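Local coordinates for protein thiamine pyrophosphokinase (PDB 1IG0) that transfers a pyrophosphate group from ATP to thiamine, making thiamine diphosphate and AMP, as a homodimer, at residues Y207-S210 / E211-Y215. Sequence-based numbering, arbitrary orientation.
Sequences YTLS and ENASY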
loop_
_atom_site.group_PDB
_atom_site.type_symbol
_atom_site.label_atom_id
_atom_site.label_comp_id
_atom_site.label_asym_id
_atom_site.label_seq_id
_atom_site.Cartn_x
_atom_site.Cartn_y
_atom_site.Cartn_z
ATOM N N TYR B 207 0.946 -14.009 1.913
ATOM C CA TYR B 207 0.100 -14.955 2.633
ATOM C C TYR B 207 -0.114 -16.262 1.870
ATOM O O TYR B 207 0.057 -17.346 2.429
ATOM C CB TYR B 207 -1.268 -14.337 2.940
ATOM C CG TYR B 207 -1.262 -13.254 4.000
ATOM C CD1 TYR B 207 -1.342 -11.908 3.648
ATOM C CD2 TYR B 207 -1.204 -13.579 5.358
ATOM C CE1 TYR B 207 -1.370 -10.907 4.622
ATOM C CE2 TYR B 207 -1.230 -12.585 6.340
ATOM C CZ TYR B 207 -1.315 -11.252 5.965
ATOM O OH TYR B 207 -1.358 -10.271 6.933
ATOM N N THR B 208 -0.487 -16.163 0.596
ATOM C CA THR B 208 -0.748 -17.355 -0.211
ATOM C C THR B 208 0.468 -18.249 -0.449
ATOM O O THR B 208 0.358 -19.474 -0.379
ATOM C CB THR B 208 -1.372 -16.989 -1.578
ATOM O OG1 THR B 208 -0.488 -16.123 -2.300
ATOM C CG2 THR B 208 -2.709 -16.295 -1.379
ATOM N N LEU B 209 1.618 -17.652 -0.740
ATOM C CA LEU B 209 2.825 -18.444 -0.961
ATOM C C LEU B 209 3.203 -19.164 0.328
ATOM O O LEU B 209 3.609 -20.322 0.310
ATOM C CB LEU B 209 3.986 -17.553 -1.408
ATOM C CG LEU B 209 3.898 -16.962 -2.818
ATOM C CD1 LEU B 209 5.104 -16.069 -3.076
ATOM C CD2 LEU B 209 3.838 -18.086 -3.848
ATOM N N SER B 210 3.067 -18.462 1.446
ATOM C CA SER B 210 3.391 -19.023 2.751
ATOM C C SER B 210 2.514 -20.240 3.042
ATOM O O SER B 210 2.937 -21.187 3.710
ATOM C CB SER B 210 3.180 -17.965 3.833
ATOM O OG SER B 210 3.508 -18.476 5.110
ATOM N N GLU B 211 1.294 -20.212 2.520
ATOM C CA GLU B 211 0.346 -21.296 2.735
ATOM C C GLU B 211 0.341 -22.401 1.679
ATOM O O GLU B 211 0.200 -23.578 2.015
ATOM C CB GLU B 211 -1.068 -20.712 2.876
ATOM C CG GLU B 211 -2.205 -21.715 2.724
ATOM C CD GLU B 211 -3.534 -21.175 3.225
ATOM O OE1 GLU B 211 -3.849 -19.996 2.947
ATOM O OE2 GLU B 211 -4.264 -21.938 3.891
ATOM N N ASN B 212 0.514 -22.035 0.413
ATOM C CA ASN B 212 0.467 -23.017 -0.666
ATOM C C ASN B 212 1.781 -23.333 -1.380
ATOM O O ASN B 212 1.828 -24.229 -2.223
ATOM C CB ASN B 212 -0.582 -22.572 -1.684
ATOM C CG ASN B 212 -1.942 -22.355 -1.049
ATOM O OD1 ASN B 212 -2.667 -21.428 -1.409
ATOM N ND2 ASN B 212 -2.298 -23.216 -0.101
ATOM N N ALA B 213 2.840 -22.604 -1.048
ATOM C CA ALA B 213 4.154 -22.821 -1.651
ATOM C C ALA B 213 5.188 -22.329 -0.649
ATOM O O ALA B 213 6.006 -21.459 -0.951
ATOM C CB ALA B 213 4.272 -22.045 -2.961
ATOM N N SER B 214 5.134 -22.909 0.547
ATOM C CA SER B 214 6.008 -22.542 1.654
ATOM C C SER B 214 7.504 -22.540 1.380
ATOM O O SER B 214 8.261 -21.958 2.153
ATOM C CB SER B 214 5.724 -23.437 2.863
ATOM O OG SER B 214 6.026 -24.791 2.577
ATOM N N TYR B 215 7.945 -23.183 0.303
ATOM C CA TYR B 215 9.374 -23.193 0.004
ATOM C C TYR B 215 9.849 -21.817 -0.455
ATOM O O TYR B 215 11.047 -21.530 -0.451
ATOM C CB TYR B 215 9.701 -24.264 -1.042
ATOM C CG TYR B 215 8.788 -24.276 -2.243
ATOM C CD1 TYR B 215 9.015 -23.430 -3.327
ATOM C CD2 TYR B 215 7.686 -25.130 -2.291
ATOM C CE1 TYR B 215 8.167 -23.434 -4.430
ATOM C CE2 TYR B 215 6.829 -25.139 -3.389
ATOM C CZ TYR B 215 7.075 -24.289 -4.454
ATOM O OH TYR B 215 6.224 -24.285 -5.535
#
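The carbonyl oxygen of Thr208 is gripped by two amides of the following turn. Asn212 N gives the sounder bond, 2.7 Å to Thr208 O with an N-H...O angle of 159°, the regular i to i+4 link of an alpha-helix. Glu211 N reaches the same Thr208 O over 3.1 Å but is badly aimed, and its equally long bond to Tyr207 O is also weak, so this amide is shared between two acceptors. The backbone alone sets Asn212 CB 3.5 Å from Thr208 O; with CG beside the backbone N (chi1 -56°), OD1 comes to 3.7 Å from that same Thr208 O, an approach of two acceptors and not a bond. The helix does not extend past this point. Ala213 is the first residue to leave helical geometry (phi -154°); its N still appears bonded to Leu209 O, although that oxygen is modelled too close to its surroundings for the bond to be certain. On the buried flank Leu209 CD2 meets Ala213 CB at 4.1 Å, an apolar touch across the helix end. Helix 196-212 links the adjacent parallel strands 184-189 and 216-221 in a beta-alpha-beta crossover, and here the chain leaves it for the second strand. Leu209 accordingly packs on Phe216 and Leu218 of that strand, while Ala213 rests against Tyr169 of helix 164-175. Beyond the turn, Ala213 O sits 4.1 Å above the plane of the Tyr215 ring, over its centre. Elsewhere, Ser210 OG bonds Lys231 NZ and Thr208 OG1 bonds Thr204 O, whereas Glu211 packs on Val280 of the second subunit.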